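Local coordinates for probable phenazine-specific methyltransferase (Pseudomonas aeruginosa, PDB 2IP2) that transfers a methyl group from S-adenosyl-L-methionine to phenazine-1-carboxylate, giving 5-methylphenazine-1-carboxylate on the way to the blue pigment pyocyanin, at the interface of chains A and B. Residues are numbered along the deposited sequence; one frame, centred on the assembly and turned at random. Chains: chain A/B, Probable phenazine-specific methyltransferase.

Contact 1: the interface of chains A and B. Residues chain A 27, 30-31, 51; chain B 114-115, 117-118.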
ATOM      1  N   VAL A  27       1.564   0.911 -12.335  1.00 18.71           N
ATOM      2  CA  VAL A  27       1.672   0.255 -13.588  1.00 19.26           C
ATOM      3  C   VAL A  27       0.617   0.684 -14.586  1.00 18.93           C
ATOM      4  O   VAL A  27       0.935   0.991 -15.741  1.00 20.09           O
ATOM      5  CB  VAL A  27       1.678  -1.282 -13.399  1.00 20.16           C
ATOM      6  CG1 VAL A  27       1.550  -1.976 -14.782  1.00 20.69           C
ATOM      7  CG2 VAL A  27       2.971  -1.781 -12.653  1.00 22.41           C
ATOM      8  N   ARG A  30       1.806   4.242 -15.739  1.00 22.31           N
ATOM      9  CA  ARG A  30       2.967   4.170 -16.635  1.00 24.13           C
ATOM     10  C   ARG A  30       2.543   3.651 -18.007  1.00 24.64           C
ATOM     11  O   ARG A  30       3.004   4.160 -19.014  1.00 26.37           O
ATOM     12  CB  ARG A  30       3.960   3.110 -16.159  1.00 27.05           C
ATOM     13  CG  ARG A  30       5.048   3.449 -15.219  1.00 29.60           C
ATOM     14  CD  ARG A  30       6.359   3.894 -15.921  1.00 35.10           C
ATOM     15  NE  ARG A  30       7.102   2.863 -16.684  1.00 37.90           N
ATOM     16  CZ  ARG A  30       8.063   2.063 -16.212  1.00 41.63           C
ATOM     17  NH1 ARG A  30       8.418   2.052 -14.919  1.00 41.31           N
ATOM     18  NH2 ARG A  30       8.669   1.230 -17.052  1.00 46.19           N
ATOM     19  N   LEU A  31       1.683   2.634 -18.042  1.00 23.97           N
ATOM     20  CA  LEU A  31       1.244   2.061 -19.330  1.00 25.06           C
ATOM     21  C   LEU A  31       0.201   2.907 -20.096  1.00 24.51           C
ATOM     22  O   LEU A  31      -0.085   2.603 -21.279  1.00 26.52           O
ATOM     23  CB  LEU A  31       0.693   0.664 -19.117  1.00 24.41           C
ATOM     24  CG  LEU A  31       1.746  -0.363 -18.668  1.00 25.56           C
ATOM     25  CD1 LEU A  31       1.037  -1.686 -18.639  1.00 24.34           C
ATOM     26  CD2 LEU A  31       3.046  -0.390 -19.547  1.00 29.42           C
ATOM     27  N   VAL A  51       0.433  -2.005 -25.599  1.00 24.95           N
ATOM     28  CA  VAL A  51       1.494  -1.710 -24.605  1.00 26.11           C
ATOM     29  C   VAL A  51       2.683  -2.679 -24.653  1.00 27.15           C
ATOM     30  O   VAL A  51       3.719  -2.418 -24.017  1.00 28.17           O
ATOM     31  CB  VAL A  51       0.898  -1.663 -23.162  1.00 27.49           C
ATOM     32  CG1 VAL A  51      -0.191  -0.610 -23.050  1.00 24.42           C
ATOM     33  CG2 VAL A  51       0.358  -3.024 -22.752  1.00 24.37           C
TER
ATOM     34  N   CYS B 114       6.083  -3.142 -13.584  1.00 21.48           N
ATOM     35  CA  CYS B 114       5.811  -2.728 -14.958  1.00 22.35           C
ATOM     36  C   CYS B 114       6.530  -3.646 -15.973  1.00 22.02           C
ATOM     37  O   CYS B 114       5.883  -4.233 -16.853  1.00 21.97           O
ATOM     38  CB  CYS B 114       6.237  -1.272 -15.212  1.00 23.35           C
ATOM     39  SG  CYS B 114       5.314  -0.682 -16.732  1.00 28.75           S
ATOM     40  N   GLU B 115       7.856  -3.745 -15.890  1.00 22.56           N
ATOM     41  CA  GLU B 115       8.582  -4.623 -16.816  1.00 23.31           C
ATOM     42  C   GLU B 115       8.117  -6.104 -16.737  1.00 23.59           C
ATOM     43  O   GLU B 115       8.126  -6.832 -17.751  1.00 24.77           O
ATOM     44  CB  GLU B 115      10.062  -4.480 -16.401  0.50 23.26           C
ATOM     45  CG  GLU B 115      10.678  -3.039 -16.561  0.50 21.96           C
ATOM     46  CD  GLU B 115      10.158  -1.915 -15.611  0.50 26.28           C
ATOM     47  OE1 GLU B 115       9.709  -2.164 -14.472  0.50 19.69           O
ATOM     48  OE2 GLU B 115      10.215  -0.724 -16.040  0.50 31.39           O
ATOM     49  N   LEU B 117       5.034  -7.242 -15.925  1.00 21.42           N
ATOM     50  CA  LEU B 117       3.699  -7.398 -16.516  1.00 24.29           C
ATOM     51  C   LEU B 117       3.788  -7.264 -18.037  1.00 24.19           C
ATOM     52  O   LEU B 117       3.074  -7.961 -18.764  1.00 25.53           O
ATOM     53  CB  LEU B 117       2.699  -6.436 -15.904  1.00 22.84           C
ATOM     54  CG  LEU B 117       2.228  -6.915 -14.528  1.00 22.49           C
ATOM     55  CD1 LEU B 117       1.732  -5.784 -13.619  1.00 27.86           C
ATOM     56  CD2 LEU B 117       1.161  -8.067 -14.650  1.00 20.92           C
ATOM     57  N   LEU B 118       4.688  -6.399 -18.508  1.00 24.97           N
ATOM     58  CA  LEU B 118       4.986  -6.333 -19.966  1.00 24.41           C
ATOM     59  C   LEU B 118       5.664  -7.593 -20.532  1.00 25.03           C
ATOM     60  O   LEU B 118       5.185  -8.175 -21.534  1.00 28.19           O
ATOM     61  CB  LEU B 118       5.879  -5.108 -20.243  1.00 23.48           C
ATOM     62  CG  LEU B 118       5.210  -3.734 -20.196  1.00 24.23           C
ATOM     63  CD1 LEU B 118       6.139  -2.588 -20.659  1.00 24.32           C
ATOM     64  CD2 LEU B 118       3.823  -3.742 -20.946  1.00 25.10           C
TER

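Contact 2: the interface of chains A and B. Residues chain A 13, 16-17, 20; chain B 102, 106, 287, 290.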
ATOM      1  N   ILE A  13      -3.274  -8.290   6.953  1.00 24.01           N
ATOM      2  CA  ILE A  13      -2.916  -8.644   5.564  1.00 23.49           C
ATOM      3  C   ILE A  13      -3.317  -7.495   4.582  1.00 23.72           C
ATOM      4  O   ILE A  13      -2.602  -7.166   3.605  1.00 21.44           O
ATOM      5  CB  ILE A  13      -3.644  -9.972   5.124  1.00 25.26           C
ATOM      6  CG1 ILE A  13      -3.058 -11.205   5.785  1.00 26.86           C
ATOM      7  CG2 ILE A  13      -3.566 -10.160   3.607  1.00 27.25           C
ATOM      8  CD1 ILE A  13      -1.584 -11.194   6.060  1.00 34.96           C
ATOM      9  N   VAL A  16      -0.503  -4.937   4.946  1.00 19.54           N
ATOM     10  CA  VAL A  16       0.774  -5.452   4.449  1.00 21.56           C
ATOM     11  C   VAL A  16       0.763  -5.502   2.907  1.00 21.96           C
ATOM     12  O   VAL A  16       1.734  -5.116   2.274  1.00 22.08           O
ATOM     13  CB  VAL A  16       1.048  -6.839   5.024  1.00 21.90           C
ATOM     14  CG1 VAL A  16       2.267  -7.550   4.331  1.00 22.88           C
ATOM     15  CG2 VAL A  16       1.346  -6.729   6.484  1.00 21.88           C
ATOM     16  N   THR A  17      -0.366  -5.888   2.324  1.00 20.74           N
ATOM     17  CA  THR A  17      -0.418  -6.111   0.854  1.00 20.33           C
ATOM     18  C   THR A  17      -0.868  -4.864   0.097  1.00 20.52           C
ATOM     19  O   THR A  17      -0.883  -4.818  -1.192  1.00 19.61           O
ATOM     20  CB  THR A  17      -1.337  -7.274   0.458  1.00 20.79           C
ATOM     21  OG1 THR A  17      -2.678  -6.984   0.898  1.00 19.73           O
ATOM     22  CG2 THR A  17      -0.884  -8.660   1.073  1.00 21.08           C
ATOM     23  N   TRP A  20       1.085  -3.618  -2.839  1.00 17.65           N
ATOM     24  CA  TRP A  20       0.966  -4.182  -4.212  1.00 18.36           C
ATOM     25  C   TRP A  20      -0.115  -3.444  -5.038  1.00 19.19           C
ATOM     26  O   TRP A  20      -0.001  -3.290  -6.294  1.00 19.17           O
ATOM     27  CB  TRP A  20       0.644  -5.700  -4.120  1.00 21.13           C
ATOM     28  CG  TRP A  20       1.592  -6.489  -3.193  1.00 18.42           C
ATOM     29  CD1 TRP A  20       2.856  -6.132  -2.775  1.00 19.88           C
ATOM     30  CD2 TRP A  20       1.356  -7.788  -2.670  1.00 20.60           C
ATOM     31  NE1 TRP A  20       3.389  -7.131  -2.006  1.00 20.23           N
ATOM     32  CE2 TRP A  20       2.496  -8.157  -1.910  1.00 20.22           C
ATOM     33  CE3 TRP A  20       0.252  -8.668  -2.724  1.00 21.61           C
ATOM     34  CZ2 TRP A  20       2.607  -9.423  -1.225  1.00 22.09           C
ATOM     35  CZ3 TRP A  20       0.359  -9.938  -2.062  1.00 20.97           C
ATOM     36  CH2 TRP A  20       1.522 -10.271  -1.277  1.00 20.87           C
TER
ATOM     37  N   TYR B 102       7.577 -10.394   3.331  1.00 18.77           N
ATOM     38  CA  TYR B 102       6.851  -9.621   2.349  1.00 20.00           C
ATOM     39  C   TYR B 102       7.463  -8.234   2.155  1.00 19.89           C
ATOM     40  O   TYR B 102       7.457  -7.720   1.031  1.00 18.31           O
ATOM     41  CB  TYR B 102       5.396  -9.464   2.791  1.00 20.37           C
ATOM     42  CG  TYR B 102       4.563 -10.686   2.458  1.00 21.36           C
ATOM     43  CD1 TYR B 102       5.082 -11.961   2.547  1.00 22.86           C
ATOM     44  CD2 TYR B 102       3.219 -10.545   2.092  1.00 26.71           C
ATOM     45  CE1 TYR B 102       4.278 -13.091   2.237  1.00 27.25           C
ATOM     46  CE2 TYR B 102       2.440 -11.631   1.744  1.00 25.34           C
ATOM     47  CZ  TYR B 102       2.980 -12.901   1.843  1.00 25.80           C
ATOM     48  OH  TYR B 102       2.208 -14.007   1.578  1.00 25.61           O
ATOM     49  N   PHE B 106       9.376  -9.636  -1.211  1.00 16.99           N
ATOM     50  CA  PHE B 106       8.309  -9.266  -2.099  1.00 18.46           C
ATOM     51  C   PHE B 106       8.176  -7.745  -2.385  1.00 18.69           C
ATOM     52  O   PHE B 106       7.612  -7.337  -3.400  1.00 18.88           O
ATOM     53  CB  PHE B 106       6.977  -9.849  -1.648  1.00 18.44           C
ATOM     54  CG  PHE B 106       6.914 -11.374  -1.737  1.00 18.52           C
ATOM     55  CD1 PHE B 106       7.621 -12.079  -2.714  1.00 19.81           C
ATOM     56  CD2 PHE B 106       6.119 -12.088  -0.826  1.00 19.82           C
ATOM     57  CE1 PHE B 106       7.548 -13.457  -2.818  1.00 23.61           C
ATOM     58  CE2 PHE B 106       6.042 -13.510  -0.924  1.00 23.68           C
ATOM     59  CZ  PHE B 106       6.751 -14.182  -1.913  1.00 20.36           C
ATOM     60  N   TRP B 287      -4.169 -11.381  -4.602  1.00 20.00           N
ATOM     61  CA  TRP B 287      -3.362 -12.603  -4.523  1.00 19.41           C
ATOM     62  C   TRP B 287      -3.026 -13.171  -5.934  1.00 19.17           C
ATOM     63  O   TRP B 287      -1.903 -13.683  -6.185  1.00 20.97           O
ATOM     64  CB  TRP B 287      -4.066 -13.671  -3.677  1.00 20.99           C
ATOM     65  CG  TRP B 287      -4.069 -13.331  -2.166  1.00 18.88           C
ATOM     66  CD1 TRP B 287      -5.139 -13.059  -1.387  1.00 22.97           C
ATOM     67  CD2 TRP B 287      -2.918 -13.273  -1.319  1.00 22.18           C
ATOM     68  NE1 TRP B 287      -4.731 -12.793  -0.078  1.00 23.37           N
ATOM     69  CE2 TRP B 287      -3.366 -12.932  -0.019  1.00 23.68           C
ATOM     70  CE3 TRP B 287      -1.562 -13.484  -1.530  1.00 20.91           C
ATOM     71  CZ2 TRP B 287      -2.482 -12.779   1.069  1.00 25.57           C
ATOM     72  CZ3 TRP B 287      -0.672 -13.331  -0.438  1.00 24.40           C
ATOM     73  CH2 TRP B 287      -1.143 -13.002   0.841  1.00 22.00           C
ATOM     74  N   HIS B 290      -0.263 -11.189  -7.463  1.00 19.17           N
ATOM     75  CA  HIS B 290       0.889 -11.497  -6.654  1.00 19.80           C
ATOM     76  C   HIS B 290       1.493 -12.868  -7.056  1.00 20.19           C
ATOM     77  O   HIS B 290       2.740 -13.006  -7.129  1.00 19.41           O
ATOM     78  CB  HIS B 290       0.577 -11.426  -5.123  1.00 18.32           C
ATOM     79  CG  HIS B 290       1.750 -11.829  -4.297  1.00 19.60           C
ATOM     80  ND1 HIS B 290       2.927 -11.102  -4.308  1.00 20.17           N
ATOM     81  CD2 HIS B 290       1.969 -12.909  -3.508  1.00 23.21           C
ATOM     82  CE1 HIS B 290       3.822 -11.719  -3.551  1.00 25.84           C
ATOM     83  NE2 HIS B 290       3.263 -12.805  -3.042  1.00 24.35           N
TER
HETATM   84  O   HOH W   1       5.502  -6.096  -0.198  1.00 21.98           O

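Contact 1: the interface of chains A and B
A:Arg30 and B:Glu115 meet tip to tip in a salt bridge that is also a nearly straight hydrogen bond: the guanidinium NH2 reaches the carboxylate OE2 at 2.7 Å, with 162° at the hydrogen. On the arginine side, the oxygen lies at the edge of the guanidinium, close to its plane. On the glutamate side, the N-H comes in tilted above the carboxylate plane, and the planes of the two groups are 51° apart. This is an end-on pairing of NH2 with OE2, and the two groups do not lie side by side as a flat, two-pronged pair. The arginine chain, bent at chi2 and chi3, curls so that its guanidinium lies across the thiol of B:Cys114. SG of B:Cys114 sits over one face of the group, towards the rim, 3.9 Å from CZ of A:Arg30. A long, flexible side chain suits this place, since its tip can pair with a charge while its flat face rests on a polarisable sulfur.

Beyond the ion pair the contact turns apolar. B:Cys114 carries SG anti to its backbone N (chi1 -160°), which points the sulfur at chain A, where CD2 of A:Leu31 packs against SG at 3.6 Å. CD2 of A:Leu31 also touches CD2 of B:Leu118 at 3.7 Å, the two leucines running past each other in opposite directions. Branched ends let each leucine serve more than one neighbour: B:Leu118 also crosses A:Val51 at about a right angle, its CD2 4.0 Å from the valine CG2. On the other flank, A:Val27 divides its branches. CG2 of A:Val27 lies against the start of helix 113-119, 3.8 Å from CA of B:Cys114, a closeness that a short, beta-branched residue allows. The second methyl of A:Val27, CG1, meets CD1 of B:Leu117 at 4.0 Å.

Contact 2: the interface of chains A and B
The six-membered ring of A:Trp20 is the apolar centre, pressed flat against the imidazole of B:His290. The planes are 8° apart and the ring centroids 3.7 Å apart, and CH2 of the indole stands over the middle of the imidazole. A broad indole suits this place because its other face remains for its own chain, where CB of A:Thr17 lies towards the rim. The histidine has CG anti to its backbone N (chi1 176°), which carries the imidazole away from its helix and against the face of the indole; within chain B the imidazole turns its edge, at CE1, onto the face of the B:Phe106 ring.

Around the indole rim the partners are aromatic too. From the side of the indole away from the histidine, near its rim, B:Tyr102 brings CE2 to within 3.4 Å of CH2 of A:Trp20. CZ3 of B:Trp287 meets the edge of the A:Trp20 ring in plane, 3.9 Å from its CH2. Smaller aliphatic groups finish the packing: CG2 of A:Ile13 touches CZ2 of B:Trp287 at 3.8 Å, and CG1 of A:Val16 lies beside CD2 of B:Tyr102.

At the polar rim, a water links NE1 of A:Trp20 to the backbone O of B:Tyr102. OG1 of A:Thr17 turns back to O of A:Ile13, 2.7 Å away, satisfying itself within helix 6-30. That helix, from the N-terminal dimerisation region, lies against partner helices 96-110 and 282-295, the latter in the methyltransferase domain.

About 19 Å separates the C-alpha centres of contact 1 and contact 2, and helix 6-30 of chain A links them: contact 2 uses its earlier part, contact 1 its C-terminal end together with the residue just beyond and the end of helix 44-51. Their chain B segments differ, so one long helix engages the partner at several points along its length. Contact 1 combines charge with aliphatic packing, whereas contact 2 is mainly aromatic. Two-fold symmetry repeats both with the chains exchanged, in keeping with the solution homodimer. Helix 282-295, used in contact 2, belongs to the partner's methyltransferase domain, which the dimerisation region may help to position.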